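Local atomic coordinates of minor fimbrium subunit Mfa5 (PDB entry 6TO1), a protein that serves as an accessory tip subunit of the minor fimbriae, the pili that mediate biofilm formation and adhesion to host cells and other oral bacteria. Residues A[125-130]-A[223-228]; A[185-190]-A[218-223]; A[596-601]-A[639-644]. All coordinates share one frame; numbering follows the deposited sequence.

Contact 1. Residues A[125-130]-A[223-228]; sequences PVDVVM and STAVDK
V126 and D127 pair with D227 and K228 at the start of two neighbouring parallel strands in the central sheet of the von Willebrand factor type A domain, and a buried serine–aspartate bond adds to the pairing. The carbonyl of P125 takes the amide of D227 at 3.1 Å from P125 O to D227 N, in the carbonyl plane and almost straight at 178°. The amide of V226 also leans on P125 O, but weakly. One residue further, D127 N donates to D227 O at 2.9 Å. D227 O is also approached by V126 CA, a CA-H...O contact of 3.2 Å.

V126 and D227 lie on one face of the sheet, where the V126 CG2 branch packs on D227 CB at 3.7 Å. D127 and K228 occupy the other. There the carboxylate of D127 bends back toward the loop that precedes strand 227-234. S223 carries OG anti to its backbone N (chi1 169°), and this OG donates to D127 OD2 at 2.7 Å, reaching the anti side of the carboxylate 17° out of its plane. The same OG accepts from A225 N, closing an ST turn that brings A225 CB to 3.6 Å from D127 N. A water bridges D127 OD2 and T224 N, and R171 forms a salt bridge to OD2, so this one oxygen is gripped by three partners; such company probably stabilises the charged carboxylate.

Strand 126-133 has strand 170-177 as its other neighbour, bonded to V126 and V128, and leads on to S135 and S137, which bind the magnesium ion. Helix 209-220 covers the D127 and K228 face, touching V129 and K228 through M220.

Contact 2. Residues A[185-190]-A[218-223]; sequences SDFTKD and NIMATS
The phenyl ring of F187 carries I219 over one face and meets M220 and T222 at its edge. The methyl CG2 of I219 stands over the ring, offset toward the rim, 4.0 Å from CG2 to the centroid of F187 and 25° off the normal: a CH-pi contact whose nearest ring atoms are CE2 and CZ. On the opposite side of the ring plane, D127 CB comes within 3.6 Å of F187 CE1. M220 SD sits beside the rim, 5.2 Å from SD to the centroid of F187 and 78° off the normal, an edge-on Met-aromatic contact made by a side chain that bends at both chi2 and chi3. T222 OG1 lies at the edge in the ring plane, 4.0 Å from F187 CE2. The same ring carbon is 3.4 Å from I219 O, a backbone carbonyl in the last turn of helix 209-220.

No direct hydrogen bond joins the two segments, but a water lies between them. It donates to I219 O at 2.8 Å and sits close to T222 OG1, at a separation short enough to leave that bond doubtful. Its link to D186 OD1 is less certain too, because D186 has two conformers. Beyond the corner at F187, T188 OG1 accepts from D190 N in an ST turn, and D190 caps the helix that follows through F193 N.

A type I turn from M220 to S223 leads the chain away from helix 209-220. F187 thus fills the angle between this part of the helix and turn and the sheet, whose A173 and V129 also touch the ring. That sheet has strand order 3-2-1-4-5-6, with only the edge strand 181-186 antiparallel, and is packed by helices as in the α/β von Willebrand factor type A fold.

Contact 3. Residues A[596-601]-A[639-644]; sequences VPPTNT and FAYKLL
F639 and Y641 both turn CG anti to their own carbonyl carbon (chi1 -63° and -62°), which sets both CG atoms on the side of strand 634-643 that faces the loop 596-601. The two rings extend from there to make a proline–aromatic CH-pi contact next to a tyrosine-to-carbonyl hydrogen bond, in the β-sheet domain at the C-terminal end of the modelled chain.

P598 covers one face of the F639 ring. Its CB stands over the centre, 3.8 Å from the centroid of F639 and 12° off the normal. Over the same face, P598 N approaches F639 CZ at 3.4 Å. Around the rim, V596 O lies in the ring plane, 3.6 Å from F639 CZ, and V596 CG1 packs against the same carbon. The proline thereby spans both aromatic residues, since P598 CB also touches Y641 OH at 3.5 Å.

The loop folds over the sheet between strands 592-596 and 602-604. Strand 530-539 runs parallel to strand 634-643, and its R535 holds the loop through P597 O, while Y537 bonds T599 OG1. T599 OG1 in turn donates to N600 OD1 at 2.8 Å. N600 O points at the tyrosine: Y641 OH donates to it at 2.8 Å, nearly along the C=O axis, and T601 O follows at the ring edge, 3.8 Å from Y641 CE1.

Overall arrangement
Contacts 1 and 2 belong to one unit, the von Willebrand factor type A domain, and reach the same sheet. Their centres are about 8 Å apart, they share S223, and contact 2 is nested in the chain loop closed by contact 1. Residues 125-130 with 223-228 join two strands through backbone bonds and a buried carboxylate. Residues 185-190 with 218-223 rely on an aromatic ring and a water, with exposed D186 and T222 at their margin. Contact 3 lies in a separate β-sheet domain, about 88 Å from contact 1 between centres; there a strand meets an irregular loop, through a proline–aromatic CH-pi contact and one side-chain hydrogen bond. All three are partly buried.

Contact 1. Residues A[125-130]-A[223-228]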
# COMPACT_ATOMS: atom_id res chain seq x y z
N PRO A 125 0.09 -10.68 -7.29
CA PRO A 125 -0.36 -11.73 -8.22
C PRO A 125 0.13 -13.12 -7.82
O PRO A 125 1.28 -13.31 -7.40
CB PRO A 125 0.21 -11.30 -9.58
CG PRO A 125 0.29 -9.77 -9.45
CD PRO A 125 0.75 -9.57 -8.01
N VAL A 126 -0.76 -14.08 -7.92
CA VAL A 126 -0.47 -15.44 -7.48
C VAL A 126 -1.12 -16.39 -8.47
O VAL A 126 -2.29 -16.21 -8.84
CB VAL A 126 -0.98 -15.71 -6.05
CG1 VAL A 126 -2.44 -15.23 -5.88
CG2 VAL A 126 -0.84 -17.19 -5.67
N ASP A 127 -0.35 -17.36 -8.95
CA ASP A 127 -0.85 -18.39 -9.84
C ASP A 127 -0.77 -19.73 -9.11
O ASP A 127 0.20 -19.99 -8.39
CB ASP A 127 -0.04 -18.47 -11.14
CG ASP A 127 -0.46 -17.41 -12.15
OD1 ASP A 127 -1.61 -16.93 -12.09
OD2 ASP A 127 0.38 -17.08 -13.02
N VAL A 128 -1.80 -20.55 -9.29
CA VAL A 128 -1.96 -21.83 -8.60
C VAL A 128 -2.23 -22.90 -9.64
O VAL A 128 -3.05 -22.69 -10.54
CB VAL A 128 -3.14 -21.79 -7.60
CG1 VAL A 128 -3.32 -23.13 -6.91
CG2 VAL A 128 -2.95 -20.65 -6.62
N VAL A 129 -1.55 -24.03 -9.52
CA VAL A 129 -1.88 -25.21 -10.31
C VAL A 129 -2.34 -26.29 -9.36
O VAL A 129 -1.57 -26.74 -8.50
CB VAL A 129 -0.70 -25.75 -11.15
CG1 VAL A 129 -1.24 -26.91 -12.02
CG2 VAL A 129 -0.08 -24.67 -12.00
N MET A 130 -3.59 -26.71 -9.51
CA MET A 130 -4.13 -27.81 -8.74
C MET A 130 -3.90 -29.10 -9.52
O MET A 130 -4.14 -29.14 -10.73
CB MET A 130 -5.62 -27.61 -8.48
CG MET A 130 -5.93 -26.42 -7.60
SD MET A 130 -7.72 -26.19 -7.43
CE MET A 130 -8.19 -27.60 -6.43
N SER A 223 4.02 -18.66 -16.06
CA SER A 223 3.54 -17.71 -15.08
C SER A 223 4.54 -16.59 -14.86
O SER A 223 5.75 -16.82 -14.75
CB SER A 223 3.29 -18.43 -13.74
OG SER A 223 3.06 -17.50 -12.67
N THR A 224 4.02 -15.36 -14.78
CA THR A 224 4.82 -14.23 -14.32
C THR A 224 4.32 -13.69 -12.98
O THR A 224 4.60 -12.55 -12.63
CB THR A 224 4.81 -13.11 -15.37
OG1 THR A 224 3.46 -12.73 -15.64
CG2 THR A 224 5.43 -13.60 -16.67
N ALA A 225 3.59 -14.51 -12.22
CA ALA A 225 3.13 -14.13 -10.89
C ALA A 225 4.28 -14.00 -9.90
O ALA A 225 5.37 -14.54 -10.08
CB ALA A 225 2.10 -15.14 -10.37
N VAL A 226 4.04 -13.25 -8.83
CA VAL A 226 4.99 -13.19 -7.73
C VAL A 226 4.97 -14.49 -6.95
O VAL A 226 6.02 -15.06 -6.62
CB VAL A 226 4.68 -11.98 -6.82
CG1 VAL A 226 5.54 -12.03 -5.59
CG2 VAL A 226 4.88 -10.69 -7.61
N ASP A 227 3.78 -14.96 -6.59
CA ASP A 227 3.64 -16.20 -5.84
C ASP A 227 3.16 -17.29 -6.78
O ASP A 227 2.24 -17.07 -7.58
CB ASP A 227 2.61 -16.08 -4.73
CG ASP A 227 3.04 -15.14 -3.63
OD1 ASP A 227 4.25 -14.87 -3.52
OD2 ASP A 227 2.16 -14.69 -2.89
N LYS A 228 3.72 -18.49 -6.62
CA LYS A 228 3.41 -19.61 -7.50
C LYS A 228 3.25 -20.85 -6.63
O LYS A 228 4.20 -21.24 -5.93
CB LYS A 228 4.51 -19.80 -8.55
CG LYS A 228 4.66 -18.65 -9.53
CD LYS A 228 5.86 -18.82 -10.45
CE LYS A 228 6.16 -17.54 -11.22
NZ LYS A 228 7.48 -17.61 -11.90
O HOH W 1 1.19 -14.99 -14.50

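Contact 2. Residues A[185-190]-A[218-223]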
# COMPACT_ATOMS: atom_id res chain seq x y z
N SER A 185 -7.37 -27.58 -17.38
CA SER A 185 -7.51 -26.15 -17.66
C SER A 185 -6.17 -25.44 -17.57
O SER A 185 -5.38 -25.71 -16.66
CB SER A 185 -8.51 -25.52 -16.67
OG SER A 185 -8.76 -24.16 -17.00
N ASP A 186 -5.89 -24.55 -18.53
CA ASP A 186 -4.81 -23.58 -18.34
C ASP A 186 -5.26 -22.56 -17.29
O ASP A 186 -6.39 -22.59 -16.80
CB ASP A 186 -4.45 -22.87 -19.65
CG ASP A 186 -2.99 -22.32 -19.68
OD1 ASP A 186 -2.29 -22.22 -18.64
OD2 ASP A 186 -2.54 -21.96 -20.79
N PHE A 187 -4.38 -21.62 -16.97
CA PHE A 187 -4.69 -20.61 -15.96
C PHE A 187 -5.99 -19.87 -16.29
O PHE A 187 -6.17 -19.40 -17.42
CB PHE A 187 -3.54 -19.64 -15.86
CG PHE A 187 -2.33 -20.20 -15.17
CD1 PHE A 187 -2.40 -20.66 -13.88
CD2 PHE A 187 -1.10 -20.23 -15.83
CE1 PHE A 187 -1.27 -21.15 -13.23
CE2 PHE A 187 0.02 -20.72 -15.20
CZ PHE A 187 -0.06 -21.17 -13.90
N THR A 188 -6.88 -19.77 -15.31
CA THR A 188 -8.16 -19.12 -15.55
C THR A 188 -8.73 -18.61 -14.24
O THR A 188 -8.29 -18.99 -13.15
CB THR A 188 -9.15 -20.08 -16.25
OG1 THR A 188 -10.37 -19.41 -16.56
CG2 THR A 188 -9.50 -21.27 -15.39
N LYS A 189 -9.71 -17.71 -14.36
CA LYS A 189 -10.52 -17.27 -13.22
C LYS A 189 -11.96 -17.79 -13.32
O LYS A 189 -12.80 -17.45 -12.48
CB LYS A 189 -10.52 -15.75 -13.09
CG LYS A 189 -9.18 -15.10 -12.85
CD LYS A 189 -9.25 -13.57 -13.01
CE LYS A 189 -7.89 -12.94 -13.13
NZ LYS A 189 -7.17 -12.83 -11.83
N ASP A 190 -12.23 -18.65 -14.30
CA ASP A 190 -13.57 -19.18 -14.57
C ASP A 190 -13.89 -20.33 -13.62
O ASP A 190 -13.68 -21.50 -13.94
CB ASP A 190 -13.65 -19.59 -16.04
CG ASP A 190 -15.06 -20.00 -16.47
OD1 ASP A 190 -15.91 -20.27 -15.60
OD2 ASP A 190 -15.28 -20.11 -17.69
N ASN A 218 5.18 -27.65 -16.28
CA ASN A 218 5.07 -27.12 -17.63
C ASN A 218 4.11 -25.95 -17.66
O ASN A 218 4.38 -24.92 -18.30
CB ASN A 218 4.58 -28.20 -18.59
CG ASN A 218 5.67 -29.21 -18.98
OD1 ASN A 218 6.84 -29.08 -18.64
ND2 ASN A 218 5.25 -30.22 -19.72
N ILE A 219 2.97 -26.09 -16.98
CA ILE A 219 1.99 -25.02 -16.94
C ILE A 219 2.54 -23.81 -16.21
O ILE A 219 2.39 -22.67 -16.66
CB ILE A 219 0.69 -25.51 -16.29
CG1 ILE A 219 -0.00 -26.50 -17.23
CG2 ILE A 219 -0.25 -24.35 -16.00
CD1 ILE A 219 -1.11 -27.30 -16.60
N MET A 220 3.18 -24.03 -15.07
CA MET A 220 3.68 -22.92 -14.26
C MET A 220 4.81 -22.17 -14.95
O MET A 220 5.03 -20.99 -14.64
CB MET A 220 4.15 -23.44 -12.91
CG MET A 220 4.40 -22.31 -11.92
SD MET A 220 2.84 -21.58 -11.35
CE MET A 220 2.29 -22.73 -10.10
N ALA A 221 5.50 -22.80 -15.90
CA ALA A 221 6.59 -22.13 -16.60
C ALA A 221 6.17 -20.84 -17.30
O ALA A 221 7.01 -19.98 -17.56
CB ALA A 221 7.21 -23.07 -17.63
N THR A 222 4.91 -20.70 -17.67
CA THR A 222 4.47 -19.46 -18.33
C THR A 222 4.03 -18.37 -17.35
O THR A 222 3.71 -17.26 -17.78
CB THR A 222 3.31 -19.77 -19.29
OG1 THR A 222 2.14 -20.05 -18.51
CG2 THR A 222 3.65 -20.98 -20.17
N SER A 223 4.02 -18.66 -16.06
CA SER A 223 3.54 -17.71 -15.08
C SER A 223 4.54 -16.59 -14.86
O SER A 223 5.75 -16.82 -14.75
CB SER A 223 3.29 -18.43 -13.74
OG SER A 223 3.06 -17.50 -12.67
O HOH W 2 0.64 -22.00 -18.75

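Contact 3. Residues A[596-601]-A[639-644]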
# COMPACT_ATOMS: atom_id res chain seq x y z
N VAL A 596 -13.69 58.61 6.02
CA VAL A 596 -13.16 58.35 7.36
C VAL A 596 -12.99 59.69 8.08
O VAL A 596 -12.19 60.52 7.63
CB VAL A 596 -11.84 57.59 7.31
CG1 VAL A 596 -11.34 57.36 8.70
CG2 VAL A 596 -12.07 56.28 6.56
N PRO A 597 -13.67 59.90 9.20
CA PRO A 597 -13.44 61.12 9.98
C PRO A 597 -12.56 60.83 11.18
O PRO A 597 -12.50 59.69 11.66
CB PRO A 597 -14.86 61.50 10.42
CG PRO A 597 -15.45 60.14 10.78
CD PRO A 597 -14.76 59.12 9.81
N PRO A 598 -11.87 61.84 11.71
CA PRO A 598 -11.20 61.65 13.00
C PRO A 598 -12.23 61.48 14.12
O PRO A 598 -13.36 61.98 14.04
CB PRO A 598 -10.39 62.94 13.18
CG PRO A 598 -11.17 63.97 12.42
CD PRO A 598 -11.87 63.25 11.26
N THR A 599 -11.86 60.75 15.16
CA THR A 599 -12.77 60.61 16.28
C THR A 599 -13.01 61.96 16.97
O THR A 599 -14.08 62.19 17.52
CB THR A 599 -12.26 59.60 17.29
OG1 THR A 599 -10.94 59.93 17.72
CG2 THR A 599 -12.24 58.24 16.65
N ASN A 600 -12.03 62.85 16.94
CA ASN A 600 -12.22 64.17 17.52
C ASN A 600 -11.39 65.18 16.76
O ASN A 600 -10.39 64.84 16.14
CB ASN A 600 -11.84 64.23 19.00
CG ASN A 600 -10.60 63.45 19.31
OD1 ASN A 600 -10.30 62.44 18.68
ND2 ASN A 600 -9.86 63.91 20.30
N THR A 601 -11.81 66.45 16.84
CA THR A 601 -11.10 67.53 16.16
C THR A 601 -10.30 68.40 17.10
O THR A 601 -9.57 69.28 16.64
CB THR A 601 -12.11 68.39 15.39
OG1 THR A 601 -13.14 68.80 16.30
CG2 THR A 601 -12.72 67.59 14.27
N PHE A 639 -4.45 62.01 10.62
CA PHE A 639 -5.08 63.28 10.97
C PHE A 639 -4.05 64.15 11.68
O PHE A 639 -3.47 63.73 12.67
CB PHE A 639 -6.31 62.99 11.81
CG PHE A 639 -7.36 62.22 11.08
CD1 PHE A 639 -7.98 62.75 9.98
CD2 PHE A 639 -7.71 60.92 11.49
CE1 PHE A 639 -8.96 62.04 9.30
CE2 PHE A 639 -8.69 60.21 10.82
CZ PHE A 639 -9.32 60.76 9.72
N ALA A 640 -3.82 65.36 11.15
CA ALA A 640 -2.82 66.29 11.64
C ALA A 640 -3.44 67.29 12.60
O ALA A 640 -4.58 67.73 12.43
CB ALA A 640 -2.19 67.05 10.47
N TYR A 641 -2.68 67.63 13.63
CA TYR A 641 -3.08 68.59 14.65
C TYR A 641 -1.91 69.51 14.93
O TYR A 641 -0.76 69.06 14.96
CB TYR A 641 -3.49 67.89 15.96
CG TYR A 641 -4.67 67.00 15.77
CD1 TYR A 641 -5.93 67.36 16.23
CD2 TYR A 641 -4.52 65.78 15.14
CE1 TYR A 641 -7.01 66.54 16.01
CE2 TYR A 641 -5.58 64.97 14.92
CZ TYR A 641 -6.82 65.33 15.35
OH TYR A 641 -7.84 64.47 15.08
N LYS A 642 -2.20 70.79 15.18
CA LYS A 642 -1.19 71.71 15.67
C LYS A 642 -1.58 72.30 17.02
O LYS A 642 -2.76 72.36 17.40
CB LYS A 642 -0.90 72.85 14.67
CG LYS A 642 -2.05 73.78 14.40
CD LYS A 642 -1.62 74.88 13.39
CE LYS A 642 -2.75 75.88 13.15
NZ LYS A 642 -2.35 76.99 12.21
N LEU A 643 -0.55 72.73 17.73
CA LEU A 643 -0.72 73.31 19.05
C LEU A 643 -1.58 74.56 19.00
O LEU A 643 -1.38 75.43 18.13
CB LEU A 643 0.67 73.61 19.61
CG LEU A 643 0.77 74.21 21.01
CD1 LEU A 643 0.34 73.22 22.04
CD2 LEU A 643 2.20 74.72 21.29
N LEU A 644 -2.57 74.61 19.90
CA LEU A 644 -3.29 75.85 20.19
C LEU A 644 -2.51 76.65 21.21
O LEU A 644 -2.39 76.22 22.37
CB LEU A 644 -4.66 75.55 20.76
CG LEU A 644 -5.84 75.32 19.84
CD1 LEU A 644 -7.07 74.99 20.67
CD2 LEU A 644 -6.08 76.52 18.95